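Putative regulator of transfer genes ArtA (Staphylococcus aureus subsp. aureus USA300, PDB 3GXQ) acts as a ribbon-helix-helix DNA-binding regulator that controls the transmission genes of a staphylococcal plasmid. Local coordinates at the interface of chains A and B. Coordinates in Å, arbitrary orientation; residue numbers count along the deposited sequence, not the author numbering. Chains: chain A/B, Putative regulator of transfer genes ArtA.

Contact 1: the interface of chains A and B. Residues chain A 14, 42-43, 46-47, 50; chain B 16, 18, 22, 26, 45-46.
A:Leu46, on helix 38-51, pushes its isobutyl group into a hydrophobic pocket made by both helices of chain B. At the base, its CB lies 3.8 Å from SD of B:Met22, whose thioether runs at about a right angle to it. CG is then met by CD2 of B:Leu46 at 3.7 Å, where the two equivalent leucines meet close to the dimer axis. The methyls divide the work. CD1 turns toward the strand side and touches CE of B:Met22; the same A:Leu46 CD1 is 4.0 Å from CD1 of B:Ile26. CD2 stays between the helices, 3.8 Å from CG2 of B:Ile45. B:Met22 starts with CG anti to its backbone N (chi1 176°) and bends at chi3 (73°), which carries CE onto A:Leu46 and also to 3.8 Å from CB of A:Arg43. Behind it, CG of B:Met22 rests against CD1 of A:Leu50. On the floor of the core, A:Leu14 and B:Leu16 run parallel to one another, with CB of A:Leu14 against CD1 of B:Leu16, and their backbones are paired by two hydrogen bonds, A:Leu14 N to B:Leu16 O and B:Leu16 N to A:Leu14 O, both 2.9 Å. A:Leu14 also meets B:Ile26 tip to tip, CD2 to CD1 at 3.9 Å. This packing of ribbon against both helices forms one part of the shared hydrophobic core, repeated with the chains exchanged, that makes the ribbon-helix-helix fold an intertwined dimer.

Contact 2: the interface of chains A and B. Residues chain A 2, 10-12, 43; chain B 17-20.
A:Lys11 lies across B:Leu17 and alongside B:Asp19 at one end of the two-stranded antiparallel ribbon of the ribbon-helix-helix dimer. Its CB presses on CB of B:Leu17 at 3.5 Å, the two side chains crossing at about a right angle, and the chain then runs the same way as the side chain of B:Asp19. Bends at chi3 and chi4 (-146° and -113°) bring NZ over the centre of the A:Arg43 guanidinium, 3.6 Å above its plane. NZ stays 4.1 Å from OD1 of B:Asp19, too far for a contact between the charged atoms, though the carboxylate may still soften the repulsion between the two basic groups. A:Val12, next along, pairs with B:Val18: A:Val12 N gives a hydrogen bond of 2.7 Å to B:Val18 O, and A:Val12 O takes one of 3.0 Å from B:Val18 N. CG2 of A:Val12 reaches CA of B:Pro20 at 3.7 Å, where helix 20-33 begins. The carbonyl of B:Leu17 is taken by A:Arg43, whose NE donates a short bond of 2.5 Å to B:Leu17 O from 30° out of the carbonyl plane; NH2 adds a weak second bond to this oxygen. A chain extended from CG to NE carries the guanidinium from helix 38-51 to the ribbon.

Contact 3: the interface of chains A and B. Residues chain A 45, 48-49, 52-53; chain B 45, 48-49, 52.
The amides of A:Gln52 and B:Gln52 meet at their oxygens, with their planes turned 72° apart. Over one face of the A:Gln52 amide runs the aliphatic part of B:Lys48, its CB 3.4 Å from the amide carbon CD and its CG 3.6 Å from NE2. A:Lys48 O sits obliquely off the NE2 edge of the B:Gln52 amide, raised from its plane; NE2 of B:Gln52 is 3.0 Å from A:Lys48 O, but the N-H points away and no hydrogen bond forms. OE1 of A:Gln52 and OE1 of B:Gln52, at 2.9 Å, are two acceptors, so the amide orientations as modelled are doubtful: turning the A:Gln52 amide over would set its NE2 against the oxygen of B:Gln52. Beside the glutamines, CD1 of A:Ile53 sits against CD of B:Lys48 at 3.4 Å, the side chains crossing at about a right angle. Deeper in, A:Gly49 and B:Gly49 bring their CA atoms to 3.8 Å. With no side chain at either position, the two helix backbones approach directly, and A:Gly49 CA comes 3.4 Å from B:Ile45 O. CG2 of A:Ile45 packs on CA of B:Gly49 at 4.0 Å. The site joins the second helices of the two subunits at their C-terminal halves and closes the dimer on the side away from the ribbon.

Contact 4: the interface of chains A and B. Residues chain A 16-20, 23; chain B 11-14.
B:Val12 is clamped between the strand and first helix of chain A, and 82 Å² of its surface is buried, more than for any other residue of the site. Its backbone pairs with A:Val18: B:Val12 N to A:Val18 O at 2.8 Å, answered by A:Val18 N to B:Val12 O. The ladder continues at A:Leu16 and B:Leu14, where N and O bond in both directions, 2.8 Å for B:Leu14 N to A:Leu16 O. From B:Val12, CG2 reaches CD of A:Lys23 at 3.7 Å, because with chi1 at -66° this methyl is the branch set between backbone N and carbonyl carbon. A:Lys23 starts with CG anti to its own N (chi1 -180°) and stays extended to the tip, which passes over the valine and ends on the outer carbonyl of B:Ser13. NZ to B:Ser13 O is a short hydrogen bond of 2.5 Å, approached at 167° to the C=O bond. Packing is looser on the other face of the ribbon. CB of A:Leu17 still touches CB of B:Lys11 at 3.6 Å, but its CD2 stands 4.0 Å from CA of B:Ser13. Farther out, B:Lys11 bends at chi4 and makes a long salt bridge of 3.7 Å from NZ to OD1 of A:Asp19, a contact that should hold only lightly. The site zips the strands into the ribbon and ties it to helix 20-33; in this family the opposite, looser face is the one presented to DNA.

Contact 1: the interface of chains A and B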
loop_
_atom_site.group_PDB
_atom_site.type_symbol
_atom_site.label_atom_id
_atom_site.label_comp_id
_atom_site.label_asym_id
_atom_site.label_seq_id
_atom_site.Cartn_x
_atom_site.Cartn_y
_atom_site.Cartn_z
ATOM N N LEU A 14 -4.795 5.309 5.580
ATOM C CA LEU A 14 -3.925 4.145 5.656
ATOM C C LEU A 14 -2.577 4.838 5.665
ATOM O O LEU A 14 -2.235 5.579 4.745
ATOM C CB LEU A 14 -4.037 3.211 4.439
ATOM C CG LEU A 14 -3.140 1.956 4.550
ATOM C CD1 LEU A 14 -3.727 1.035 5.602
ATOM C CD2 LEU A 14 -3.038 1.196 3.220
ATOM N N GLY A 42 -1.543 3.491 -5.039
ATOM C CA GLY A 42 -1.437 2.599 -3.903
ATOM C C GLY A 42 -2.642 1.684 -3.778
ATOM O O GLY A 42 -2.499 0.515 -3.433
ATOM N N ARG A 43 -3.831 2.200 -4.074
ATOM C CA ARG A 43 -5.040 1.391 -3.981
ATOM C C ARG A 43 -5.057 0.295 -5.047
ATOM O O ARG A 43 -5.342 -0.867 -4.742
ATOM C CB ARG A 43 -6.291 2.256 -4.125
ATOM C CG ARG A 43 -6.355 3.434 -3.185
ATOM C CD ARG A 43 -7.734 4.049 -3.195
ATOM N NE ARG A 43 -7.696 5.393 -2.642
ATOM C CZ ARG A 43 -7.548 6.498 -3.364
ATOM N NH1 ARG A 43 -7.437 6.423 -4.682
ATOM N NH2 ARG A 43 -7.476 7.674 -2.759
ATOM N N LEU A 46 -2.612 -2.307 -4.100
ATOM C CA LEU A 46 -3.123 -3.043 -2.944
ATOM C C LEU A 46 -4.201 -4.037 -3.433
ATOM O O LEU A 46 -4.214 -5.193 -3.028
ATOM C CB LEU A 46 -3.708 -2.063 -1.915
ATOM C CG LEU A 46 -2.734 -1.317 -0.983
ATOM C CD1 LEU A 46 -3.469 -0.228 -0.241
ATOM C CD2 LEU A 46 -2.124 -2.281 0.014
ATOM N N LYS A 47 -5.079 -3.590 -4.328
ATOM C CA LYS A 47 -6.128 -4.447 -4.877
ATOM C C LYS A 47 -5.504 -5.646 -5.602
ATOM O O LYS A 47 -5.982 -6.765 -5.482
ATOM C CB LYS A 47 -6.998 -3.638 -5.843
ATOM C CG LYS A 47 -8.253 -4.342 -6.353
ATOM C CD LYS A 47 -9.100 -3.381 -7.201
ATOM C CE LYS A 47 -10.378 -4.030 -7.756
ATOM N NZ LYS A 47 -11.354 -4.510 -6.728
ATOM N N LEU A 50 -4.210 -7.991 -3.061
ATOM C CA LEU A 50 -5.293 -8.692 -2.389
ATOM C C LEU A 50 -5.867 -9.888 -3.163
ATOM O O LEU A 50 -6.158 -10.928 -2.576
ATOM C CB LEU A 50 -6.404 -7.701 -2.026
ATOM C CG LEU A 50 -6.056 -6.800 -0.831
ATOM C CD1 LEU A 50 -7.141 -5.747 -0.616
ATOM C CD2 LEU A 50 -5.899 -7.666 0.413
ATOM N N LEU B 16 -1.950 7.253 2.379
ATOM C CA LEU B 16 -3.012 7.344 1.383
ATOM C C LEU B 16 -4.377 6.978 1.914
ATOM O O LEU B 16 -4.506 6.273 2.907
ATOM C CB LEU B 16 -2.697 6.468 0.153
ATOM C CG LEU B 16 -2.185 5.007 0.134
ATOM C CD1 LEU B 16 -1.886 4.494 1.518
ATOM C CD2 LEU B 16 -3.213 4.133 -0.545
ATOM N N VAL B 18 -7.898 5.017 1.586
ATOM C CA VAL B 18 -8.379 3.774 1.000
ATOM C C VAL B 18 -9.853 3.592 1.333
ATOM O O VAL B 18 -10.345 4.131 2.332
ATOM C CB VAL B 18 -7.595 2.550 1.518
ATOM C CG1 VAL B 18 -6.110 2.693 1.167
ATOM C CG2 VAL B 18 -7.793 2.386 3.022
ATOM N N MET B 22 -11.567 -1.900 1.744
ATOM C CA MET B 22 -10.225 -2.400 1.493
ATOM C C MET B 22 -9.403 -2.412 2.766
ATOM O O MET B 22 -8.602 -3.319 2.986
ATOM C CB MET B 22 -9.526 -1.555 0.426
ATOM C CG MET B 22 -8.070 -1.951 0.155
ATOM S SD MET B 22 -7.388 -1.219 -1.366
ATOM C CE MET B 22 -7.193 0.400 -0.883
ATOM N N ILE B 26 -7.313 -5.350 4.620
ATOM C CA ILE B 26 -5.889 -5.317 4.928
ATOM C C ILE B 26 -5.766 -5.703 6.395
ATOM O O ILE B 26 -4.845 -6.410 6.783
ATOM C CB ILE B 26 -5.274 -3.917 4.685
ATOM C CG1 ILE B 26 -5.412 -3.542 3.199
ATOM C CG2 ILE B 26 -3.802 -3.927 5.078
ATOM C CD1 ILE B 26 -5.003 -2.132 2.881
ATOM N N ILE B 45 1.377 -7.009 1.118
ATOM C CA ILE B 45 0.332 -6.911 0.114
ATOM C C ILE B 45 0.798 -6.058 -1.054
ATOM O O ILE B 45 0.652 -6.437 -2.214
ATOM C CB ILE B 45 -0.933 -6.314 0.733
ATOM C CG1 ILE B 45 -1.454 -7.278 1.803
ATOM C CG2 ILE B 45 -1.991 -6.046 -0.342
ATOM C CD1 ILE B 45 -2.575 -6.705 2.659
ATOM N N LEU B 46 1.370 -4.902 -0.748
ATOM C CA LEU B 46 1.860 -4.027 -1.793
ATOM C C LEU B 46 2.922 -4.739 -2.632
ATOM O O LEU B 46 2.962 -4.597 -3.852
ATOM C CB LEU B 46 2.441 -2.743 -1.183
ATOM C CG LEU B 46 1.431 -1.663 -0.778
ATOM C CD1 LEU B 46 2.117 -0.576 0.030
ATOM C CD2 LEU B 46 0.795 -1.066 -2.023
#

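Contact 2: the interface of chains A and B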
loop_
_atom_site.group_PDB
_atom_site.type_symbol
_atom_site.label_atom_id
_atom_site.label_comp_id
_atom_site.label_asym_id
_atom_site.label_seq_id
_atom_site.Cartn_x
_atom_site.Cartn_y
_atom_site.Cartn_z
ATOM N N ASN A 2 -17.466 3.617 -8.108
ATOM C CA ASN A 2 -16.422 4.534 -7.563
ATOM C C ASN A 2 -16.746 5.962 -7.985
ATOM O O ASN A 2 -17.798 6.213 -8.567
ATOM C CB ASN A 2 -15.041 4.122 -8.085
ATOM C CG ASN A 2 -13.910 4.906 -7.438
ATOM O OD1 ASN A 2 -13.674 6.071 -7.758
ATOM N ND2 ASN A 2 -13.218 4.269 -6.506
ATOM N N LYS A 10 -16.749 7.837 2.746
ATOM C CA LYS A 10 -15.434 8.457 2.641
ATOM C C LYS A 10 -14.340 7.410 2.767
ATOM O O LYS A 10 -14.560 6.334 3.296
ATOM C CB LYS A 10 -15.245 9.504 3.743
ATOM C CG LYS A 10 -15.843 10.860 3.425
ATOM C CD LYS A 10 -16.493 11.514 4.656
ATOM C CE LYS A 10 -15.480 11.949 5.704
ATOM N NZ LYS A 10 -14.625 10.818 6.151
ATOM N N LYS A 11 -13.154 7.730 2.274
ATOM C CA LYS A 11 -12.029 6.809 2.386
ATOM C C LYS A 11 -11.436 7.006 3.771
ATOM O O LYS A 11 -11.644 8.041 4.400
ATOM C CB LYS A 11 -10.974 7.101 1.316
ATOM C CG LYS A 11 -11.380 6.598 -0.056
ATOM C CD LYS A 11 -10.672 7.328 -1.180
ATOM C CE LYS A 11 -11.591 7.444 -2.373
ATOM N NZ LYS A 11 -11.114 6.648 -3.526
ATOM N N VAL A 12 -10.701 6.009 4.242
ATOM C CA VAL A 12 -10.072 6.067 5.549
ATOM C C VAL A 12 -8.553 6.075 5.424
ATOM O O VAL A 12 -7.991 5.448 4.527
ATOM C CB VAL A 12 -10.503 4.884 6.403
ATOM C CG1 VAL A 12 -11.894 5.141 6.952
ATOM C CG2 VAL A 12 -10.504 3.615 5.569
ATOM N N ARG A 43 -3.831 2.200 -4.074
ATOM C CA ARG A 43 -5.040 1.391 -3.981
ATOM C C ARG A 43 -5.057 0.295 -5.047
ATOM O O ARG A 43 -5.342 -0.867 -4.742
ATOM C CB ARG A 43 -6.291 2.256 -4.125
ATOM C CG ARG A 43 -6.355 3.434 -3.185
ATOM C CD ARG A 43 -7.734 4.049 -3.195
ATOM N NE ARG A 43 -7.696 5.393 -2.642
ATOM C CZ ARG A 43 -7.548 6.498 -3.364
ATOM N NH1 ARG A 43 -7.437 6.423 -4.682
ATOM N NH2 ARG A 43 -7.476 7.674 -2.759
ATOM N N LEU B 17 -5.403 7.463 1.229
ATOM C CA LEU B 17 -6.771 7.171 1.608
ATOM C C LEU B 17 -7.194 5.896 0.880
ATOM O O LEU B 17 -6.867 5.707 -0.297
ATOM C CB LEU B 17 -7.687 8.336 1.222
ATOM C CG LEU B 17 -7.438 9.661 1.946
ATOM C CD1 LEU B 17 -8.171 10.772 1.263
ATOM C CD2 LEU B 17 -7.898 9.558 3.371
ATOM N N VAL B 18 -7.898 5.017 1.586
ATOM C CA VAL B 18 -8.379 3.774 1.000
ATOM C C VAL B 18 -9.853 3.592 1.333
ATOM O O VAL B 18 -10.345 4.131 2.332
ATOM C CB VAL B 18 -7.595 2.550 1.518
ATOM C CG1 VAL B 18 -6.110 2.693 1.167
ATOM C CG2 VAL B 18 -7.793 2.386 3.022
ATOM N N ASP B 19 -10.566 2.855 0.487
ATOM C CA ASP B 19 -11.980 2.606 0.736
ATOM C C ASP B 19 -12.018 1.794 2.015
ATOM O O ASP B 19 -11.163 0.935 2.230
ATOM C CB ASP B 19 -12.621 1.826 -0.426
ATOM C CG ASP B 19 -12.736 2.658 -1.704
ATOM O OD1 ASP B 19 -13.297 3.775 -1.659
ATOM O OD2 ASP B 19 -12.266 2.194 -2.762
ATOM N N PRO B 20 -12.989 2.076 2.892
ATOM C CA PRO B 20 -13.142 1.371 4.171
ATOM C C PRO B 20 -13.176 -0.146 4.041
ATOM O O PRO B 20 -12.706 -0.875 4.916
ATOM C CB PRO B 20 -14.442 1.949 4.735
ATOM C CG PRO B 20 -15.175 2.451 3.509
ATOM C CD PRO B 20 -14.068 3.056 2.696
#

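Contact 3: the interface of chains A and B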
loop_
_atom_site.group_PDB
_atom_site.type_symbol
_atom_site.label_atom_id
_atom_site.label_comp_id
_atom_site.label_asym_id
_atom_site.label_seq_id
_atom_site.Cartn_x
_atom_site.Cartn_y
_atom_site.Cartn_z
ATOM N N ILE A 45 -2.557 -1.074 -6.603
ATOM C CA ILE A 45 -1.543 -2.065 -6.280
ATOM C C ILE A 45 -2.003 -2.930 -5.107
ATOM O O ILE A 45 -1.821 -4.147 -5.121
ATOM C CB ILE A 45 -0.201 -1.370 -5.992
ATOM C CG1 ILE A 45 0.267 -0.667 -7.272
ATOM C CG2 ILE A 45 0.862 -2.383 -5.565
ATOM C CD1 ILE A 45 1.371 0.358 -7.066
ATOM N N LYS A 48 -4.426 -5.404 -6.341
ATOM C CA LYS A 48 -3.733 -6.466 -7.067
ATOM C C LYS A 48 -3.076 -7.418 -6.079
ATOM O O LYS A 48 -2.977 -8.612 -6.330
ATOM C CB LYS A 48 -2.655 -5.875 -7.989
ATOM C CG LYS A 48 -3.174 -5.075 -9.194
ATOM C CD LYS A 48 -2.022 -4.347 -9.900
ATOM C CE LYS A 48 -2.489 -3.444 -11.039
ATOM N NZ LYS A 48 -2.896 -4.190 -12.269
ATOM N N GLY A 49 -2.619 -6.878 -4.956
ATOM C CA GLY A 49 -1.987 -7.708 -3.952
ATOM C C GLY A 49 -3.028 -8.560 -3.257
ATOM O O GLY A 49 -2.775 -9.710 -2.917
ATOM N N GLN A 52 -4.291 -11.795 -4.996
ATOM C CA GLN A 52 -3.268 -12.833 -4.981
ATOM C C GLN A 52 -3.355 -13.596 -3.653
ATOM O O GLN A 52 -2.776 -14.672 -3.492
ATOM C CB GLN A 52 -1.871 -12.221 -5.144
ATOM C CG GLN A 52 -0.786 -12.925 -4.330
ATOM C CD GLN A 52 0.626 -12.688 -4.853
ATOM O OE1 GLN A 52 0.860 -11.810 -5.687
ATOM N NE2 GLN A 52 1.581 -13.476 -4.352
ATOM N N ILE A 53 -4.074 -13.030 -2.690
ATOM C CA ILE A 53 -4.243 -13.676 -1.395
ATOM C C ILE A 53 -5.434 -14.599 -1.569
ATOM O O ILE A 53 -5.405 -15.765 -1.174
ATOM C CB ILE A 53 -4.567 -12.650 -0.285
ATOM C CG1 ILE A 53 -3.570 -11.489 -0.330
ATOM C CG2 ILE A 53 -4.536 -13.331 1.076
ATOM C CD1 ILE A 53 -2.132 -11.879 -0.040
ATOM N N ILE B 45 1.377 -7.009 1.118
ATOM C CA ILE B 45 0.332 -6.911 0.114
ATOM C C ILE B 45 0.798 -6.058 -1.054
ATOM O O ILE B 45 0.652 -6.437 -2.214
ATOM C CB ILE B 45 -0.933 -6.314 0.733
ATOM C CG1 ILE B 45 -1.454 -7.278 1.803
ATOM C CG2 ILE B 45 -1.991 -6.046 -0.342
ATOM C CD1 ILE B 45 -2.575 -6.705 2.659
ATOM N N LYS B 48 3.226 -7.958 -3.249
ATOM C CA LYS B 48 2.633 -8.943 -4.129
ATOM C C LYS B 48 2.032 -8.213 -5.318
ATOM O O LYS B 48 2.130 -8.675 -6.456
ATOM C CB LYS B 48 1.549 -9.730 -3.398
ATOM C CG LYS B 48 2.072 -10.568 -2.248
ATOM C CD LYS B 48 0.921 -11.152 -1.426
ATOM C CE LYS B 48 1.419 -11.993 -0.255
ATOM N NZ LYS B 48 2.197 -13.186 -0.700
ATOM N N GLY B 49 1.415 -7.066 -5.052
ATOM C CA GLY B 49 0.808 -6.296 -6.122
ATOM C C GLY B 49 1.844 -5.791 -7.103
ATOM O O GLY B 49 1.618 -5.779 -8.316
ATOM N N GLN B 52 3.131 -8.379 -9.563
ATOM C CA GLN B 52 2.282 -8.604 -10.729
ATOM C C GLN B 52 2.878 -7.682 -11.791
ATOM O O GLN B 52 3.587 -8.124 -12.699
ATOM C CB GLN B 52 0.835 -8.180 -10.458
ATOM C CG GLN B 52 -0.092 -9.304 -10.054
ATOM C CD GLN B 52 -0.243 -9.441 -8.554
ATOM O OE1 GLN B 52 -0.205 -10.547 -8.017
ATOM N NE2 GLN B 52 -0.433 -8.317 -7.868
#

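Contact 4: the interface of chains A and B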
loop_
_atom_site.group_PDB
_atom_site.type_symbol
_atom_site.label_atom_id
_atom_site.label_comp_id
_atom_site.label_asym_id
_atom_site.label_seq_id
_atom_site.Cartn_x
_atom_site.Cartn_y
_atom_site.Cartn_z
ATOM N N LEU A 16 1.507 3.981 6.517
ATOM C CA LEU A 16 2.540 3.040 6.899
ATOM C C LEU A 16 3.912 3.317 6.306
ATOM O O LEU A 16 4.062 4.027 5.311
ATOM C CB LEU A 16 2.092 1.601 6.608
ATOM C CG LEU A 16 1.927 0.955 5.228
ATOM C CD1 LEU A 16 1.299 1.906 4.216
ATOM C CD2 LEU A 16 3.276 0.487 4.798
ATOM N N LEU A 17 4.924 2.778 6.974
ATOM C CA LEU A 17 6.302 2.944 6.555
ATOM C C LEU A 17 6.645 1.804 5.596
ATOM O O LEU A 17 6.292 0.658 5.851
ATOM C CB LEU A 17 7.224 2.904 7.774
ATOM C CG LEU A 17 6.921 3.913 8.885
ATOM C CD1 LEU A 17 7.795 3.610 10.101
ATOM C CD2 LEU A 17 7.163 5.338 8.387
ATOM N N VAL A 18 7.312 2.136 4.490
ATOM C CA VAL A 18 7.723 1.150 3.482
ATOM C C VAL A 18 9.165 1.433 3.067
ATOM O O VAL A 18 9.694 2.515 3.345
ATOM C CB VAL A 18 6.831 1.207 2.211
ATOM C CG1 VAL A 18 5.394 0.914 2.580
ATOM C CG2 VAL A 18 6.938 2.572 1.539
ATOM N N ASP A 19 9.806 0.462 2.420
ATOM C CA ASP A 19 11.176 0.660 1.955
ATOM C C ASP A 19 11.174 1.714 0.867
ATOM O O ASP A 19 10.158 1.930 0.204
ATOM C CB ASP A 19 11.774 -0.620 1.379
ATOM C CG ASP A 19 12.284 -1.550 2.446
ATOM O OD1 ASP A 19 12.495 -1.092 3.588
ATOM O OD2 ASP A 19 12.494 -2.743 2.145
ATOM N N PRO A 20 12.303 2.410 0.696
ATOM C CA PRO A 20 12.461 3.453 -0.319
ATOM C C PRO A 20 12.174 2.883 -1.722
ATOM O O PRO A 20 11.393 3.446 -2.476
ATOM C CB PRO A 20 13.917 3.874 -0.150
ATOM C CG PRO A 20 14.123 3.732 1.318
ATOM C CD PRO A 20 13.437 2.412 1.633
ATOM N N LYS A 23 8.383 2.460 -2.279
ATOM C CA LYS A 23 7.669 3.701 -2.507
ATOM C C LYS A 23 7.998 4.301 -3.877
ATOM O O LYS A 23 7.161 4.965 -4.495
ATOM C CB LYS A 23 7.991 4.708 -1.406
ATOM C CG LYS A 23 7.283 6.037 -1.564
ATOM C CD LYS A 23 7.478 6.951 -0.350
ATOM C CE LYS A 23 6.590 8.188 -0.450
ATOM N NZ LYS A 23 6.659 9.018 0.774
ATOM N N LYS B 11 12.923 3.134 6.699
ATOM C CA LYS B 11 11.628 3.159 6.023
ATOM C C LYS B 11 11.044 4.563 5.910
ATOM O O LYS B 11 11.239 5.401 6.789
ATOM C CB LYS B 11 10.637 2.216 6.713
ATOM C CG LYS B 11 11.121 0.763 6.760
ATOM C CD LYS B 11 10.035 -0.177 7.260
ATOM C CE LYS B 11 10.621 -1.411 7.918
ATOM N NZ LYS B 11 11.702 -2.009 7.106
ATOM N N VAL B 12 10.339 4.800 4.805
ATOM C CA VAL B 12 9.704 6.082 4.497
ATOM C C VAL B 12 8.178 6.009 4.537
ATOM O O VAL B 12 7.571 4.987 4.225
ATOM C CB VAL B 12 10.153 6.612 3.103
ATOM C CG1 VAL B 12 11.637 6.951 3.136
ATOM C CG2 VAL B 12 9.904 5.564 2.025
ATOM N N SER B 13 7.568 7.121 4.909
ATOM C CA SER B 13 6.135 7.201 5.034
ATOM C C SER B 13 5.328 7.171 3.735
ATOM O O SER B 13 5.620 7.890 2.789
ATOM C CB SER B 13 5.776 8.455 5.837
ATOM O OG SER B 13 4.368 8.638 5.876
ATOM N N LEU B 14 4.309 6.320 3.713
ATOM C CA LEU B 14 3.393 6.206 2.586
ATOM C C LEU B 14 2.056 6.490 3.245
ATOM O O LEU B 14 1.628 5.742 4.117
ATOM C CB LEU B 14 3.375 4.786 2.000
ATOM C CG LEU B 14 2.499 4.566 0.756
ATOM C CD1 LEU B 14 3.067 5.319 -0.444
ATOM C CD2 LEU B 14 2.444 3.089 0.440
#

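Contact 1 lies between the others, in the core, with its C-alpha centre about 9 Å from those of contact 2 and contact 3 and about 14 Å from that of contact 4. It shares A:Arg43 and B:Val18 with contact 2 and B:Ile45 with contact 3, so core, ribbon and helix crossing are joined through common residues. Contacts 2 and 4 sit about 19 Å apart at opposite ends of the ribbon formed by strands 12-18, roughly two-fold counterparts in their Val12 and Val18 pairing, while contact 3 is about 17 Å from each. Together they wrap the subunits into one domain, in keeping with an obligate dimer.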